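Beta-1,3-glucosyltransferase (Paecilomyces sp. J18, PDB 5JVV) is a fungal carbohydrate-active enzyme whose core is built from two curved, largely antiparallel beta sheets, consistent with the beta-jelly-roll fold of the GH16 family. Local coordinates at residues D118-V123 / G172-S177; C139-D144 / C165-T170; Y186-Q189 / F194-L197; K196-P201 / P214-F219. All coordinates share one frame; numbering follows the deposited sequence.

Contact 1 (D118-V123 / G172-S177); sequences DIIEGV and GSYGSS
Tyr-174 lays its phenol along the main chain of Glu-121 and Gly-122, just beyond a classic beta bulge in which Ile-119 and Ile-120 both face Phe-104 of strand 100-107. The bulged strand 116-121 carries Glu-116, Asp-118 and Glu-121 in the spacing of the Glu-x-Asp-x-x-Glu signature of GH16-type jelly rolls. The tyrosine lies at the approach to the helix that holds Ser-176 and Ser-177, and with CG anti to its backbone N (chi1 179°) the ring reaches back to the strand. Its CE1 lies 3.6 Å from Glu-121 C, and its CZ comes within 3.5 Å of Gly-122 CA. Gly-122 has no side chain to hold the ring off. At the far end, Tyr-174 OH is 3.0 Å from Gly-122 C, slightly inside the usual van der Waals distance. The nearby Gly-122 O is badly placed for a hydrogen bond to this hydroxyl. Ile-120 crosses the other end of the ring obliquely, its CG2 being 4.2 Å from Tyr-174 CD1. Met-93, Pro-102 and Gln-126 add further cover round the tyrosine. Ser-177 OG donates to Tyr-174 O over 2.9 Å, in the carbonyl plane, tying the residue to that helix. The carboxylate of Glu-121 is engaged elsewhere, with OE2 bonded to Trp-101 NE1. No hydrogen bond joins the two segments, so they are matched by the shape of a buried aromatic ring against the peptide of 121-122 and the Ile-120 methyl, with the polar backbone atoms of Glu-121 bonded instead to Asn-129 and Thr-130.

Contact 2 (C139-D144 / C165-T170); sequences CEITSD and CVVQGT
Ile-141, in an irregular loop, faces the start of strand 165-168 without any backbone hydrogen bond between the segments; its CA and that of Cys-165, the nearest pair, are 7.2 Å apart. One isoleucine makes the contact. Its CG1 takes the crowded position between the backbone N and the carbonyl carbon (chi1 55°), and from there the extended ethyl arm runs in over the strand. The end of that arm, Ile-141 CD1, touches Cys-165 CB at 3.8 Å. The same methyl meets Val-167 CG2 at 3.9 Å, the two side chains crossing at a slant, so it is shared by two residues that project from one face of the strand. The other branch, Ile-141 CG2, lies 4.1 Å from Cys-165 SG. That sulfur is held in a disulfide with Cys-156, while Cys-139, two residues before the isoleucine, is bonded to Cys-230, so both segments are covalently tied to other parts of the chain. Thr-151 of strand 150-153 packs on Ile-141 and Val-167. Phe-226 touches Ile-141, Cys-165 and Val-167 alike, so the cluster lies where loop 139-144 and strand 165-168 of one sheet meet strand 224-226 of the other.

Contact 3 (Y186-Q189 / F194-L197); sequences YAMQ and FIKL
Strands 186-189 and 195-197 run antiparallel, their short axes at 164°, with Gln-189 and Lys-196 as a hydrogen-bonded pair and Met-188 and Leu-197 as the non-hydrogen-bonded pair beside it. Gln-189 N donates to Lys-196 O over 2.9 Å, and Lys-196 N returns a bond of 2.9 Å to Gln-189 O. CA-H...O contacts from Met-188, Ile-195 and Leu-197 flank these bonds. On the face bearing Met-188, the methionine and Leu-197 lie side by side and point the same way, Met-188 CB resting 3.5 Å from Leu-197 CD2. The thioether reaches diagonally to the next residue on that face, with Met-188 SD 3.8 Å from Ile-195 CG2. On the opposite face, the extended Gln-189 brings OE1 to the rim of the Phe-194 ring, 3.5 Å from CE1 and near the ring plane, while its amide plane is turned 73° from the ring. Lys-196 CE sits 3.5 Å above the centre of one face of that same ring, and the lysine and phenylalanine form a cation-pi pair. One water closes the polar end of the group: it donates to Gln-189 OE1 at 2.8 Å and accepts from Lys-196 NZ at 2.8 Å. With Gln-189 NE2 held by Tyr-3 OH, both ends of the amide are engaged, which probably fixes its rotation. Met-188 and Ile-195 also pack on Ile-117 of strand 116-121, in the other sheet. This is a beta hairpin, 184-190 with 195-201, one face turned to the sandwich interior, as in jelly-roll enzymes.

Contact 4 (K196-P201 / P214-F219); sequences KLWFFP and PDVSEF
Phe-219 N donates to Val-216 O over 3.0 Å, and this turn sets both residues against strand 195-201. Overlapping it, Asp-215 OD2 accepts from Ser-217 N in an Asx turn, the donor standing above the carboxylate plane. Phe-219 is the hub of an aromatic cluster with Trp-198 and Phe-200. Its ring stands edge-on to the indole in a T-shaped pair, 85° between planes, with Phe-219 CD2 3.7 Å above the six-membered ring and over its centre. Over the same indole, Phe-219 CB lies 3.7 Å from the centroid of the five-membered ring, a CH-pi contact over the face, 22° off the ring normal. One phenylalanine thus spans one face of the indole, over both its rings. The ring of Phe-200 points its own edge at a face of Phe-219 in a second edge-to-face pair, centroids 5.5 Å apart. Its CZ approaches Phe-219 CG to 3.8 Å, and CE1 meets Phe-219 O near the ring plane at 3.5 Å. The other face of Phe-219 is taken by Val-216 CA, 3.8 Å above the ring, so the phenylalanine is sandwiched between its own turn and the strand. Val-216 also reaches Trp-198 itself, CG1 lying 3.9 Å from CH2. The indole N-H is used as well, Trp-198 NE1 being bonded to Gly-220 O just after the turn. Ile-209 packs on both Phe-200 and Phe-219, Gln-189 touches Trp-198 and Val-216, and Leu-85 lies against Val-216, so loop 214-219 lies over the neighbouring strands 84-90, 184-190 and 195-201, with helix 207-210 beside the aromatic cluster.

How the contacts relate
From the N terminus, strand 116-121 comes first, and contact 1 closes the long loop from it to 172-177. Contact 2 is nested inside that loop, joining 139-144 to the strand that leads on to contact 1's second segment. Contacts 3 and 4 follow in series: contact 3 closes a tight hairpin, and contact 4 starts on its second strand, sharing Lys-196 and Leu-197, then closes a loop at 214-219. Contacts 1 and 2 both reach one sheet, through strands 116-121 and 165-168; contacts 3 and 4 both use strand 195-201 of the other. Tyr-186 bridges the two, its OH bonded to Ser-173 O and its ring packed on Ile-119 and Ile-120, while Phe-199 touches Gly-172 and Ser-173.

Contact 1 (D118-V123 / G172-S177)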
loop_
_atom_site.group_PDB
_atom_site.type_symbol
_atom_site.label_atom_id
_atom_site.label_comp_id
_atom_site.label_asym_id
_atom_site.label_seq_id
_atom_site.Cartn_x
_atom_site.Cartn_y
_atom_site.Cartn_z
ATOM N N ASP A 118 2.153 -2.699 6.702
ATOM C CA ASP A 118 2.242 -2.071 5.380
ATOM C C ASP A 118 2.544 -3.146 4.357
ATOM O O ASP A 118 3.652 -3.692 4.342
ATOM C CB ASP A 118 3.338 -0.996 5.350
ATOM C CG ASP A 118 3.140 0.072 6.409
ATOM O OD1 ASP A 118 1.980 0.418 6.691
ATOM O OD2 ASP A 118 4.143 0.550 6.969
ATOM N N ILE A 119 1.549 -3.470 3.527
ATOM C CA ILE A 119 1.654 -4.582 2.586
ATOM C C ILE A 119 2.347 -4.169 1.286
ATOM O O ILE A 119 3.272 -4.851 0.821
ATOM C CB ILE A 119 0.271 -5.171 2.280
ATOM C CG1 ILE A 119 -0.381 -5.668 3.579
ATOM C CG2 ILE A 119 0.385 -6.328 1.281
ATOM C CD1 ILE A 119 -1.849 -6.049 3.399
ATOM N N ILE A 120 1.881 -3.061 0.711
ATOM C CA ILE A 120 2.540 -2.409 -0.413
ATOM C C ILE A 120 2.839 -0.989 0.024
ATOM O O ILE A 120 1.942 -0.261 0.466
ATOM C CB ILE A 120 1.647 -2.343 -1.663
ATOM C CG1 ILE A 120 1.170 -3.736 -2.067
ATOM C CG2 ILE A 120 2.413 -1.685 -2.816
ATOM C CD1 ILE A 120 0.111 -3.710 -3.173
ATOM N N GLU A 121 4.101 -0.588 -0.056
ATOM C CA GLU A 121 4.449 0.798 0.261
ATOM C C GLU A 121 5.752 1.197 -0.404
ATOM O O GLU A 121 6.666 0.396 -0.536
ATOM C CB GLU A 121 4.499 1.056 1.778
ATOM C CG GLU A 121 4.489 2.557 2.125
ATOM C CD GLU A 121 3.881 2.866 3.475
ATOM O OE1 GLU A 121 3.013 2.092 3.929
ATOM O OE2 GLU A 121 4.251 3.905 4.074
ATOM N N GLY A 122 5.830 2.449 -0.836
ATOM C CA GLY A 122 7.047 2.949 -1.446
ATOM C C GLY A 122 6.912 4.427 -1.694
ATOM O O GLY A 122 5.833 4.991 -1.502
ATOM N N VAL A 123 8.001 5.056 -2.131
ATOM C CA VAL A 123 7.996 6.484 -2.410
ATOM C C VAL A 123 8.771 6.785 -3.667
ATOM O O VAL A 123 9.710 6.053 -4.031
ATOM C CB VAL A 123 8.617 7.294 -1.237
ATOM C CG1 VAL A 123 7.780 7.150 0.020
ATOM C CG2 VAL A 123 10.069 6.844 -0.975
ATOM N N GLY A 172 10.056 -6.366 -9.789
ATOM C CA GLY A 172 8.738 -6.431 -10.386
ATOM C C GLY A 172 7.606 -6.308 -9.384
ATOM O O GLY A 172 6.434 -6.371 -9.759
ATOM N N SER A 173 7.952 -6.104 -8.113
ATOM C CA SER A 173 6.948 -6.145 -7.054
ATOM C C SER A 173 6.325 -4.790 -6.728
ATOM O O SER A 173 5.441 -4.710 -5.867
ATOM C CB SER A 173 7.524 -6.782 -5.789
ATOM O OG SER A 173 8.621 -6.039 -5.278
ATOM N N TYR A 174 6.761 -3.733 -7.414
ATOM C CA TYR A 174 6.283 -2.390 -7.089
ATOM C C TYR A 174 6.301 -1.450 -8.293
ATOM O O TYR A 174 7.138 -1.579 -9.189
ATOM C CB TYR A 174 7.140 -1.805 -5.949
ATOM C CG TYR A 174 6.783 -0.391 -5.520
ATOM C CD1 TYR A 174 5.964 -0.167 -4.422
ATOM C CD2 TYR A 174 7.279 0.720 -6.206
ATOM C CE1 TYR A 174 5.632 1.125 -4.022
ATOM C CE2 TYR A 174 6.945 2.019 -5.825
ATOM C CZ TYR A 174 6.123 2.202 -4.722
ATOM O OH TYR A 174 5.791 3.470 -4.320
ATOM N N GLY A 175 5.377 -0.497 -8.299
ATOM C CA GLY A 175 5.470 0.662 -9.173
ATOM C C GLY A 175 5.504 0.342 -10.653
ATOM O O GLY A 175 4.770 -0.515 -11.121
ATOM N N SER A 176 6.374 1.030 -11.386
ATOM C CA SER A 176 6.387 0.913 -12.838
ATOM C C SER A 176 6.659 -0.516 -13.314
ATOM O O SER A 176 6.034 -0.970 -14.276
ATOM C CB SER A 176 7.378 1.916 -13.436
ATOM O OG SER A 176 7.064 3.231 -13.002
ATOM N N SER A 177 7.553 -1.225 -12.629
ATOM C CA SER A 177 7.877 -2.608 -13.012
ATOM C C SER A 177 6.707 -3.571 -12.781
ATOM O O SER A 177 6.501 -4.518 -13.541
ATOM C CB SER A 177 9.131 -3.099 -12.282
ATOM O OG SER A 177 8.928 -3.187 -10.878
#

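Contact 2 (C139-D144 / C165-T170)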
loop_
_atom_site.group_PDB
_atom_site.type_symbol
_atom_site.label_atom_id
_atom_site.label_comp_id
_atom_site.label_asym_id
_atom_site.label_seq_id
_atom_site.Cartn_x
_atom_site.Cartn_y
_atom_site.Cartn_z
ATOM N N CYS A 139 9.516 -6.892 19.116
ATOM C CA CYS A 139 9.371 -7.936 18.109
ATOM C C CYS A 139 10.547 -7.853 17.157
ATOM O O CYS A 139 10.707 -6.843 16.463
ATOM C CB CYS A 139 8.086 -7.712 17.297
ATOM S SG CYS A 139 6.532 -7.914 18.185
ATOM N N GLU A 140 11.363 -8.897 17.124
ATOM C CA GLU A 140 12.439 -9.018 16.145
ATOM C C GLU A 140 12.064 -10.111 15.156
ATOM O O GLU A 140 11.774 -11.242 15.559
ATOM C CB GLU A 140 13.760 -9.392 16.836
ATOM C CG GLU A 140 14.938 -9.585 15.870
ATOM C CD GLU A 140 16.139 -10.301 16.484
ATOM O OE1 GLU A 140 17.067 -10.660 15.717
ATOM O OE2 GLU A 140 16.168 -10.523 17.720
ATOM N N ILE A 141 12.059 -9.795 13.863
ATOM C CA ILE A 141 11.778 -10.821 12.857
ATOM C C ILE A 141 13.062 -11.592 12.545
ATOM O O ILE A 141 14.144 -11.003 12.418
ATOM C CB ILE A 141 11.126 -10.249 11.573
ATOM C CG1 ILE A 141 11.964 -9.119 10.960
ATOM C CG2 ILE A 141 9.739 -9.707 11.880
ATOM C CD1 ILE A 141 11.428 -8.689 9.581
ATOM N N THR A 142 12.950 -12.912 12.455
ATOM C CA THR A 142 14.127 -13.775 12.358
ATOM C C THR A 142 13.968 -14.876 11.309
ATOM O O THR A 142 14.636 -15.914 11.385
ATOM C CB THR A 142 14.446 -14.443 13.713
ATOM O OG1 THR A 142 13.335 -15.256 14.129
ATOM C CG2 THR A 142 14.729 -13.394 14.788
ATOM N N SER A 143 13.089 -14.651 10.336
ATOM C CA SER A 143 12.782 -15.675 9.339
ATOM C C SER A 143 13.314 -15.328 7.946
ATOM O O SER A 143 12.706 -15.696 6.940
ATOM C CB SER A 143 11.270 -15.934 9.288
ATOM O OG SER A 143 10.828 -16.543 10.494
ATOM N N ASP A 144 14.453 -14.635 7.889
ATOM C CA ASP A 144 15.042 -14.210 6.612
ATOM C C ASP A 144 15.448 -15.407 5.740
ATOM O O ASP A 144 15.758 -15.253 4.555
ATOM C CB ASP A 144 16.219 -13.236 6.842
ATOM C CG ASP A 144 16.806 -12.686 5.534
ATOM O OD1 ASP A 144 16.196 -11.776 4.912
ATOM O OD2 ASP A 144 17.895 -13.152 5.134
ATOM N N CYS A 165 10.145 -2.927 11.208
ATOM C CA CYS A 165 10.840 -4.029 10.560
ATOM C C CYS A 165 10.466 -4.073 9.087
ATOM O O CYS A 165 9.287 -4.129 8.726
ATOM C CB CYS A 165 10.569 -5.368 11.261
ATOM S SG CYS A 165 8.824 -5.749 11.511
ATOM N N VAL A 166 11.489 -4.025 8.242
ATOM C CA VAL A 166 11.315 -3.775 6.821
ATOM C C VAL A 166 11.893 -4.928 6.025
ATOM O O VAL A 166 13.022 -5.355 6.279
ATOM C CB VAL A 166 12.061 -2.493 6.415
ATOM C CG1 VAL A 166 11.986 -2.287 4.914
ATOM C CG2 VAL A 166 11.512 -1.285 7.183
ATOM N N VAL A 167 11.116 -5.438 5.070
ATOM C CA VAL A 167 11.597 -6.446 4.132
ATOM C C VAL A 167 11.423 -5.910 2.710
ATOM O O VAL A 167 10.319 -5.509 2.305
ATOM C CB VAL A 167 10.838 -7.789 4.280
ATOM C CG1 VAL A 167 11.357 -8.834 3.282
ATOM C CG2 VAL A 167 10.957 -8.317 5.702
ATOM N N GLN A 168 12.519 -5.873 1.957
ATOM C CA GLN A 168 12.466 -5.424 0.567
ATOM C C GLN A 168 12.002 -6.554 -0.345
ATOM O O GLN A 168 12.538 -7.664 -0.302
ATOM C CB GLN A 168 13.845 -4.926 0.118
ATOM C CG GLN A 168 13.914 -4.604 -1.377
ATOM C CD GLN A 168 15.282 -4.119 -1.824
ATOM O OE1 GLN A 168 16.252 -4.879 -1.835
ATOM N NE2 GLN A 168 15.362 -2.847 -2.207
ATOM N N GLY A 169 11.005 -6.267 -1.180
ATOM C CA GLY A 169 10.480 -7.243 -2.118
ATOM C C GLY A 169 11.395 -7.468 -3.309
ATOM O O GLY A 169 12.393 -6.774 -3.476
ATOM N N THR A 170 11.039 -8.439 -4.145
ATOM C CA THR A 170 11.858 -8.817 -5.289
ATOM C C THR A 170 11.543 -7.941 -6.515
ATOM O O THR A 170 10.577 -7.170 -6.494
ATOM C CB THR A 170 11.666 -10.309 -5.588
ATOM O OG1 THR A 170 10.268 -10.619 -5.561
ATOM C CG2 THR A 170 12.380 -11.156 -4.539
#

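Contact 3 (Y186-Q189 / F194-L197)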
loop_
_atom_site.group_PDB
_atom_site.type_symbol
_atom_site.label_atom_id
_atom_site.label_comp_id
_atom_site.label_asym_id
_atom_site.label_seq_id
_atom_site.Cartn_x
_atom_site.Cartn_y
_atom_site.Cartn_z
ATOM N N TYR A 186 -1.361 -9.654 -4.292
ATOM C CA TYR A 186 -0.733 -9.590 -2.981
ATOM C C TYR A 186 -1.604 -10.348 -1.988
ATOM O O TYR A 186 -2.824 -10.136 -1.927
ATOM C CB TYR A 186 -0.520 -8.139 -2.536
ATOM C CG TYR A 186 0.854 -7.626 -2.901
ATOM C CD1 TYR A 186 1.924 -7.802 -2.033
ATOM C CD2 TYR A 186 1.091 -6.988 -4.115
ATOM C CE1 TYR A 186 3.181 -7.352 -2.346
ATOM C CE2 TYR A 186 2.356 -6.529 -4.443
ATOM C CZ TYR A 186 3.400 -6.721 -3.549
ATOM O OH TYR A 186 4.679 -6.290 -3.831
ATOM N N ALA A 187 -0.976 -11.229 -1.222
ATOM C CA ALA A 187 -1.683 -12.058 -0.260
ATOM C C ALA A 187 -1.076 -11.900 1.122
ATOM O O ALA A 187 0.146 -11.831 1.267
ATOM C CB ALA A 187 -1.640 -13.523 -0.679
ATOM N N MET A 188 -1.934 -11.853 2.136
ATOM C CA MET A 188 -1.479 -11.846 3.522
ATOM C C MET A 188 -2.122 -12.987 4.289
ATOM O O MET A 188 -3.341 -13.157 4.236
ATOM C CB MET A 188 -1.846 -10.528 4.205
ATOM C CG MET A 188 -1.525 -10.558 5.697
ATOM S SD MET A 188 -1.736 -8.987 6.558
ATOM C CE MET A 188 -3.470 -8.658 6.278
ATOM N N GLN A 189 -1.302 -13.764 4.998
ATOM C CA GLN A 189 -1.806 -14.696 6.000
ATOM C C GLN A 189 -1.432 -14.165 7.378
ATOM O O GLN A 189 -0.262 -13.885 7.640
ATOM C CB GLN A 189 -1.208 -16.084 5.825
ATOM C CG GLN A 189 -1.786 -17.108 6.798
ATOM C CD GLN A 189 -1.074 -18.446 6.743
ATOM O OE1 GLN A 189 0.059 -18.540 6.273
ATOM N NE2 GLN A 189 -1.739 -19.488 7.229
ATOM N N PHE A 194 2.474 -15.189 13.274
ATOM C CA PHE A 194 3.131 -14.513 12.166
ATOM C C PHE A 194 2.191 -13.775 11.226
ATOM O O PHE A 194 0.985 -14.025 11.193
ATOM C CB PHE A 194 3.998 -15.503 11.365
ATOM C CG PHE A 194 3.240 -16.682 10.793
ATOM C CD1 PHE A 194 2.395 -16.528 9.695
ATOM C CD2 PHE A 194 3.417 -17.950 11.320
ATOM C CE1 PHE A 194 1.716 -17.614 9.165
ATOM C CE2 PHE A 194 2.747 -19.046 10.788
ATOM C CZ PHE A 194 1.891 -18.870 9.713
ATOM N N ILE A 195 2.767 -12.844 10.476
ATOM C CA ILE A 195 2.121 -12.294 9.297
ATOM C C ILE A 195 3.029 -12.612 8.123
ATOM O O ILE A 195 4.209 -12.252 8.121
ATOM C CB ILE A 195 1.900 -10.773 9.431
ATOM C CG1 ILE A 195 0.751 -10.521 10.407
ATOM C CG2 ILE A 195 1.572 -10.156 8.077
ATOM C CD1 ILE A 195 0.797 -9.169 11.052
ATOM N N LYS A 196 2.493 -13.325 7.137
ATOM C CA LYS A 196 3.255 -13.655 5.937
ATOM C C LYS A 196 2.659 -12.937 4.746
ATOM O O LYS A 196 1.434 -12.890 4.597
ATOM C CB LYS A 196 3.250 -15.161 5.695
ATOM C CG LYS A 196 4.084 -15.936 6.700
ATOM C CD LYS A 196 3.921 -17.440 6.493
ATOM C CE LYS A 196 4.749 -18.234 7.489
ATOM N NZ LYS A 196 4.606 -19.716 7.263
ATOM N N LEU A 197 3.523 -12.373 3.905
ATOM C CA LEU A 197 3.078 -11.654 2.709
ATOM C C LEU A 197 3.674 -12.282 1.454
ATOM O O LEU A 197 4.868 -12.595 1.429
ATOM C CB LEU A 197 3.472 -10.177 2.785
ATOM C CG LEU A 197 2.991 -9.408 4.017
ATOM C CD1 LEU A 197 3.578 -7.996 4.027
ATOM C CD2 LEU A 197 1.476 -9.340 4.024
HETATM O O HOH W 1 2.002 -20.488 6.526
#

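Contact 4 (K196-P201 / P214-F219)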
loop_
_atom_site.group_PDB
_atom_site.type_symbol
_atom_site.label_atom_id
_atom_site.label_comp_id
_atom_site.label_asym_id
_atom_site.label_seq_id
_atom_site.Cartn_x
_atom_site.Cartn_y
_atom_site.Cartn_z
ATOM N N LYS A 196 2.493 -13.325 7.137
ATOM C CA LYS A 196 3.255 -13.655 5.937
ATOM C C LYS A 196 2.659 -12.937 4.746
ATOM O O LYS A 196 1.434 -12.890 4.597
ATOM C CB LYS A 196 3.250 -15.161 5.695
ATOM C CG LYS A 196 4.084 -15.936 6.700
ATOM C CD LYS A 196 3.921 -17.440 6.493
ATOM C CE LYS A 196 4.749 -18.234 7.489
ATOM N NZ LYS A 196 4.606 -19.716 7.263
ATOM N N LEU A 197 3.523 -12.373 3.905
ATOM C CA LEU A 197 3.078 -11.654 2.709
ATOM C C LEU A 197 3.674 -12.282 1.454
ATOM O O LEU A 197 4.868 -12.595 1.429
ATOM C CB LEU A 197 3.472 -10.177 2.785
ATOM C CG LEU A 197 2.991 -9.408 4.017
ATOM C CD1 LEU A 197 3.578 -7.996 4.027
ATOM C CD2 LEU A 197 1.476 -9.340 4.024
ATOM N N TRP A 198 2.842 -12.467 0.426
ATOM C CA TRP A 198 3.299 -12.993 -0.857
ATOM C C TRP A 198 2.928 -12.027 -1.974
ATOM O O TRP A 198 1.902 -11.347 -1.903
ATOM C CB TRP A 198 2.626 -14.328 -1.193
ATOM C CG TRP A 198 2.947 -15.521 -0.330
ATOM C CD1 TRP A 198 3.840 -16.530 -0.609
ATOM C CD2 TRP A 198 2.318 -15.878 0.908
ATOM N NE1 TRP A 198 3.821 -17.469 0.399
ATOM C CE2 TRP A 198 2.899 -17.092 1.342
ATOM C CE3 TRP A 198 1.333 -15.277 1.704
ATOM C CZ2 TRP A 198 2.515 -17.724 2.524
ATOM C CZ3 TRP A 198 0.954 -15.907 2.881
ATOM C CH2 TRP A 198 1.549 -17.120 3.281
ATOM N N PHE A 199 3.760 -11.982 -3.012
ATOM C CA PHE A 199 3.396 -11.323 -4.260
ATOM C C PHE A 199 3.470 -12.355 -5.374
ATOM O O PHE A 199 4.500 -13.015 -5.536
ATOM C CB PHE A 199 4.316 -10.140 -4.566
ATOM C CG PHE A 199 4.277 -9.709 -6.008
ATOM C CD1 PHE A 199 3.079 -9.323 -6.608
ATOM C CD2 PHE A 199 5.437 -9.702 -6.771
ATOM C CE1 PHE A 199 3.046 -8.928 -7.945
ATOM C CE2 PHE A 199 5.408 -9.313 -8.112
ATOM C CZ PHE A 199 4.220 -8.929 -8.692
ATOM N N PHE A 200 2.370 -12.509 -6.112
ATOM C CA PHE A 200 2.308 -13.421 -7.252
ATOM C C PHE A 200 2.095 -12.605 -8.507
ATOM O O PHE A 200 1.026 -12.015 -8.684
ATOM C CB PHE A 200 1.149 -14.395 -7.099
ATOM C CG PHE A 200 1.150 -15.137 -5.791
ATOM C CD1 PHE A 200 2.125 -16.080 -5.518
ATOM C CD2 PHE A 200 0.159 -14.899 -4.842
ATOM C CE1 PHE A 200 2.124 -16.762 -4.315
ATOM C CE2 PHE A 200 0.141 -15.580 -3.646
ATOM C CZ PHE A 200 1.124 -16.515 -3.378
ATOM N N PRO A 201 3.108 -12.558 -9.385
ATOM C CA PRO A 201 2.994 -11.838 -10.658
ATOM C C PRO A 201 1.836 -12.380 -11.489
ATOM O O PRO A 201 1.473 -13.557 -11.358
ATOM C CB PRO A 201 4.320 -12.155 -11.363
ATOM C CG PRO A 201 5.255 -12.575 -10.281
ATOM C CD PRO A 201 4.412 -13.234 -9.239
ATOM N N PRO A 214 -8.323 -21.063 -1.215
ATOM C CA PRO A 214 -6.870 -20.928 -1.048
ATOM C C PRO A 214 -6.236 -22.034 -0.221
ATOM O O PRO A 214 -6.699 -22.350 0.878
ATOM C CB PRO A 214 -6.720 -19.589 -0.308
ATOM C CG PRO A 214 -8.016 -18.876 -0.502
ATOM C CD PRO A 214 -9.053 -19.949 -0.585
ATOM N N ASP A 215 -5.170 -22.610 -0.766
ATOM C CA ASP A 215 -4.347 -23.586 -0.060
ATOM C C ASP A 215 -2.995 -22.920 0.135
ATOM O O ASP A 215 -2.226 -22.783 -0.823
ATOM C CB ASP A 215 -4.203 -24.846 -0.915
ATOM C CG ASP A 215 -3.135 -25.805 -0.394
ATOM O OD1 ASP A 215 -2.649 -26.631 -1.201
ATOM O OD2 ASP A 215 -2.785 -25.745 0.806
ATOM N N VAL A 216 -2.719 -22.477 1.363
ATOM C CA VAL A 216 -1.488 -21.740 1.661
ATOM C C VAL A 216 -0.218 -22.551 1.323
ATOM O O VAL A 216 0.825 -21.981 0.983
ATOM C CB VAL A 216 -1.489 -21.219 3.127
ATOM C CG1 VAL A 216 -0.154 -20.600 3.498
ATOM C CG2 VAL A 216 -2.603 -20.201 3.323
ATOM N N SER A 217 -0.324 -23.878 1.361
ATOM C CA SER A 217 0.800 -24.735 1.003
ATOM C C SER A 217 1.278 -24.497 -0.427
ATOM O O SER A 217 2.474 -24.579 -0.711
ATOM C CB SER A 217 0.447 -26.206 1.203
ATOM O OG SER A 217 0.026 -26.439 2.531
ATOM N N GLU A 218 0.364 -24.177 -1.337
ATOM C CA GLU A 218 0.823 -23.939 -2.696
ATOM C C GLU A 218 1.319 -22.526 -2.949
ATOM O O GLU A 218 1.752 -22.224 -4.060
ATOM C CB GLU A 218 -0.203 -24.366 -3.746
ATOM C CG GLU A 218 -1.442 -23.550 -3.814
ATOM C CD GLU A 218 -2.067 -23.618 -5.194
ATOM O OE1 GLU A 218 -2.971 -22.816 -5.459
ATOM O OE2 GLU A 218 -1.648 -24.467 -6.015
ATOM N N PHE A 219 1.298 -21.676 -1.921
ATOM C CA PHE A 219 1.762 -20.298 -2.081
ATOM C C PHE A 219 3.285 -20.260 -2.188
ATOM O O PHE A 219 3.863 -19.292 -2.684
ATOM C CB PHE A 219 1.327 -19.421 -0.904
ATOM C CG PHE A 219 -0.152 -19.106 -0.862
ATOM C CD1 PHE A 219 -1.068 -19.776 -1.675
ATOM C CD2 PHE A 219 -0.618 -18.118 0.006
ATOM C CE1 PHE A 219 -2.420 -19.468 -1.608
ATOM C CE2 PHE A 219 -1.959 -17.803 0.075
ATOM C CZ PHE A 219 -2.863 -18.480 -0.731
#